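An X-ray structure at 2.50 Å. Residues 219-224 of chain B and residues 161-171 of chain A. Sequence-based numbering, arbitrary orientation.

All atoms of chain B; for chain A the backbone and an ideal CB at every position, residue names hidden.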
# COMPACT_ATOMS: atom_id res chain seq x y z
N ALA B 219 -27.33 8.75 13.51
CA ALA B 219 -26.07 8.18 13.97
C ALA B 219 -25.48 8.98 15.12
O ALA B 219 -26.08 9.92 15.64
CB ALA B 219 -25.10 8.08 12.79
N HIS B 220 -24.27 8.59 15.52
CA HIS B 220 -23.56 9.21 16.63
C HIS B 220 -22.43 10.09 16.11
O HIS B 220 -22.56 11.32 16.08
CB HIS B 220 -23.03 8.15 17.60
CG HIS B 220 -23.80 8.04 18.88
ND1 HIS B 220 -23.67 8.94 19.91
CD2 HIS B 220 -24.71 7.12 19.29
CE1 HIS B 220 -24.47 8.59 20.90
NE2 HIS B 220 -25.12 7.49 20.55
N GLN B 221 -21.32 9.46 15.73
CA GLN B 221 -20.05 10.09 15.37
C GLN B 221 -19.42 10.80 16.56
O GLN B 221 -18.49 11.59 16.39
CB GLN B 221 -20.19 11.08 14.21
CG GLN B 221 -19.70 10.58 12.86
CD GLN B 221 -19.92 11.61 11.76
OE1 GLN B 221 -19.18 12.59 11.65
NE2 GLN B 221 -20.96 11.40 10.96
N GLY B 222 -19.92 10.54 17.77
CA GLY B 222 -19.41 11.14 18.99
C GLY B 222 -20.42 12.01 19.71
O GLY B 222 -20.31 12.21 20.92
N ASP B 223 -21.40 12.54 18.97
CA ASP B 223 -22.44 13.44 19.47
C ASP B 223 -21.82 14.75 19.95
O ASP B 223 -20.61 14.83 20.17
CB ASP B 223 -23.27 12.77 20.56
CG ASP B 223 -24.70 13.28 20.60
OD1 ASP B 223 -24.92 14.48 20.32
OD2 ASP B 223 -25.62 12.47 20.87
N TRP B 224 -22.64 15.78 20.13
CA TRP B 224 -22.11 17.11 20.42
C TRP B 224 -23.16 17.96 21.12
O TRP B 224 -24.15 18.35 20.49
CB TRP B 224 -21.64 17.78 19.13
CG TRP B 224 -20.95 19.08 19.33
CD1 TRP B 224 -19.61 19.29 19.46
CD2 TRP B 224 -21.57 20.37 19.41
NE1 TRP B 224 -19.36 20.63 19.62
CE2 TRP B 224 -20.55 21.31 19.59
CE3 TRP B 224 -22.90 20.81 19.34
CZ2 TRP B 224 -20.81 22.68 19.71
CZ3 TRP B 224 -23.15 22.16 19.46
CH2 TRP B 224 -22.11 23.08 19.64
N UNK A 161 -13.15 11.39 23.56
CA UNK A 161 -13.76 10.43 24.48
C UNK A 161 -15.24 10.23 24.18
O UNK A 161 -15.74 9.10 24.23
CB UNK A 161 -13.58 10.89 25.93
N UNK A 162 -15.97 11.31 23.88
CA UNK A 162 -17.38 11.16 23.51
C UNK A 162 -17.51 10.27 22.29
O UNK A 162 -18.42 9.43 22.22
CB UNK A 162 -18.02 12.52 23.24
N UNK A 163 -16.60 10.43 21.32
CA UNK A 163 -16.54 9.51 20.19
C UNK A 163 -16.22 8.09 20.64
O UNK A 163 -16.79 7.13 20.13
CB UNK A 163 -15.50 9.98 19.18
N UNK A 164 -15.30 7.95 21.60
CA UNK A 164 -14.97 6.64 22.14
C UNK A 164 -16.17 6.03 22.85
O UNK A 164 -16.52 4.87 22.62
CB UNK A 164 -13.78 6.74 23.10
N UNK A 165 -16.82 6.82 23.72
CA UNK A 165 -17.99 6.32 24.44
C UNK A 165 -19.12 5.95 23.48
O UNK A 165 -19.80 4.95 23.69
CB UNK A 165 -18.48 7.36 25.45
N UNK A 166 -19.32 6.76 22.44
CA UNK A 166 -20.36 6.46 21.46
C UNK A 166 -20.08 5.15 20.73
O UNK A 166 -21.00 4.37 20.45
CB UNK A 166 -20.48 7.60 20.45
N UNK A 167 -18.81 4.90 20.40
CA UNK A 167 -18.45 3.66 19.71
C UNK A 167 -18.74 2.44 20.58
O UNK A 167 -19.18 1.40 20.07
CB UNK A 167 -16.97 3.68 19.31
N UNK A 168 -18.49 2.54 21.89
CA UNK A 168 -18.81 1.42 22.78
C UNK A 168 -20.30 1.13 22.78
O UNK A 168 -20.71 -0.04 22.77
CB UNK A 168 -18.34 1.71 24.20
N UNK A 169 -21.13 2.18 22.81
CA UNK A 169 -22.57 1.98 22.74
C UNK A 169 -22.99 1.42 21.39
O UNK A 169 -23.88 0.56 21.31
CB UNK A 169 -23.30 3.30 23.01
N UNK A 170 -22.36 1.89 20.31
CA UNK A 170 -22.66 1.37 18.98
C UNK A 170 -22.25 -0.09 18.84
O UNK A 170 -22.90 -0.85 18.10
CB UNK A 170 -21.96 2.21 17.91
N UNK A 171 -21.18 -0.51 19.51
CA UNK A 171 -20.61 -1.84 19.33
C UNK A 171 -21.25 -2.91 20.20
O UNK A 171 -20.84 -4.07 20.12
CB UNK A 171 -19.11 -1.79 19.62

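Chain B presents a type I' turn from His B220 to Asp B223, closed by a weak hydrogen bond from Asp B223 N to His B220 O (3.3 Å). Chain A is helical through 170, so its CA-to-CB vectors sort the positions.

At 161 the ideal CB has nothing of chain B within 5.5 Å, so this contact sets no preference; the residue is Tyr A161.

Position 162 points toward chain B, and its ideal CB lies a tight 3.3 Å from Gly B222 O, with Asp B223 O at 4.6 Å. A branch at CB would need care here, whereas a long chain, polar or aliphatic, could run past these carbonyls. The residue is Arg A162. Its CD comes to 4.1 Å from Asp B223 O, so the aliphatic stem makes the contact, and no hydrogen bond crosses.

Position 163 points sideways, but its backbone makes the closest register: its CA is 3.5 Å from Gly B222 CA. An ideal CB on that glycine would sit 3.3 Å from the same helix CA, and its phi/psi of 117/-25 would also jam a CB against the preceding carbonyl. With the ideal CB of 163 4.4 Å from Gln B221 O, small or extended side chains fit. Arg A163 places its CD 4.2 Å from Gln B221 O.

Positions 164 and 165 point away and sideways, with no chain B atom within 5.5 Å of either ideal CB; many residues would serve. They are Phe A164 and Asp A165.

Position 166 points toward the turn: its ideal CB is 3.5 Å from His B220 ND1 and 4.0 Å from Gly B222 CA. Such proximity favours a small side chain, alanine or perhaps glycine or serine. In Ala A166 the CB keeps these distances, while its CA lies over one face of the His B220 ring.

Position 167 points away and 168 is out of reach, so chain B constrains neither; they are Trp A167 and Leu A168.

Position 169 points toward chain B, its ideal CB 5.2 Å from His B220 NE2. That leaves room for a longer polar or acidic chain. Glu A169 places OE1 3.7 Å from His B220 NE2, close but not hydrogen-bonded.

Position 170 also points toward chain B, with open space around its ideal CB. Many side chains would fit; a polar or acidic one is an option, the His B220 imidazole lying just beyond 5.5 Å. Asp A170 brings OD1 to 3.9 Å from His B220 CD2.

Position 171 is out of reach, so chain B sets no preference; Ser A171 OG instead donates to Trp A167 O at 2.6 Å.

Chain A, residues 161-171: YRRFDAWLEDS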
# COMPACT_ATOMS: atom_id res chain seq x y z
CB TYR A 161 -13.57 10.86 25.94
CG TYR A 161 -12.22 10.53 26.53
CD1 TYR A 161 -12.03 9.35 27.24
CD2 TYR A 161 -11.13 11.38 26.38
CE1 TYR A 161 -10.81 9.03 27.79
CE2 TYR A 161 -9.90 11.07 26.93
CZ TYR A 161 -9.74 9.89 27.63
OH TYR A 161 -8.52 9.56 28.18
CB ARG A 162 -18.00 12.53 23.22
CG ARG A 162 -18.48 13.30 24.44
CD ARG A 162 -19.27 14.53 24.01
NE ARG A 162 -19.24 15.59 25.02
CZ ARG A 162 -20.02 15.63 26.10
NH1 ARG A 162 -20.89 14.66 26.33
NH2 ARG A 162 -19.92 16.64 26.95
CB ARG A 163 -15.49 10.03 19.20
CG ARG A 163 -15.29 9.19 17.96
CD ARG A 163 -14.58 10.03 16.91
NE ARG A 163 -13.32 9.43 16.47
CZ ARG A 163 -13.21 8.62 15.43
NH1 ARG A 163 -14.28 8.32 14.71
NH2 ARG A 163 -12.03 8.12 15.10
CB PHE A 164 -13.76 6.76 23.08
CG PHE A 164 -12.95 5.49 23.22
CD1 PHE A 164 -13.55 4.24 23.16
CD2 PHE A 164 -11.58 5.56 23.43
CE1 PHE A 164 -12.80 3.09 23.30
CE2 PHE A 164 -10.83 4.41 23.57
CZ PHE A 164 -11.44 3.17 23.51
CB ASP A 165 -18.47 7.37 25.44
CG ASP A 165 -17.36 7.89 26.34
OD1 ASP A 165 -16.50 7.09 26.76
OD2 ASP A 165 -17.34 9.11 26.61
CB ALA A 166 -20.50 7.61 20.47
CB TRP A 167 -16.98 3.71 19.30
CG TRP A 167 -16.50 2.44 18.67
CD1 TRP A 167 -16.95 1.88 17.51
CD2 TRP A 167 -15.46 1.58 19.16
NE1 TRP A 167 -16.26 0.72 17.25
CE2 TRP A 167 -15.34 0.52 18.25
CE3 TRP A 167 -14.62 1.62 20.28
CZ2 TRP A 167 -14.41 -0.51 18.42
CZ3 TRP A 167 -13.71 0.60 20.45
CH2 TRP A 167 -13.61 -0.45 19.53
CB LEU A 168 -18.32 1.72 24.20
CG LEU A 168 -16.86 1.49 24.61
CD1 LEU A 168 -15.94 1.36 23.42
CD2 LEU A 168 -16.39 2.61 25.53
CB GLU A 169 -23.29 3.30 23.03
CG GLU A 169 -23.09 3.81 24.45
CD GLU A 169 -23.68 5.19 24.66
OE1 GLU A 169 -24.03 5.84 23.66
OE2 GLU A 169 -23.79 5.62 25.83
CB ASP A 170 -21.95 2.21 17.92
CG ASP A 170 -22.91 3.00 17.05
OD1 ASP A 170 -23.81 3.67 17.61
OD2 ASP A 170 -22.76 2.96 15.81
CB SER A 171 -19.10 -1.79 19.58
OG SER A 171 -18.50 -0.74 18.83
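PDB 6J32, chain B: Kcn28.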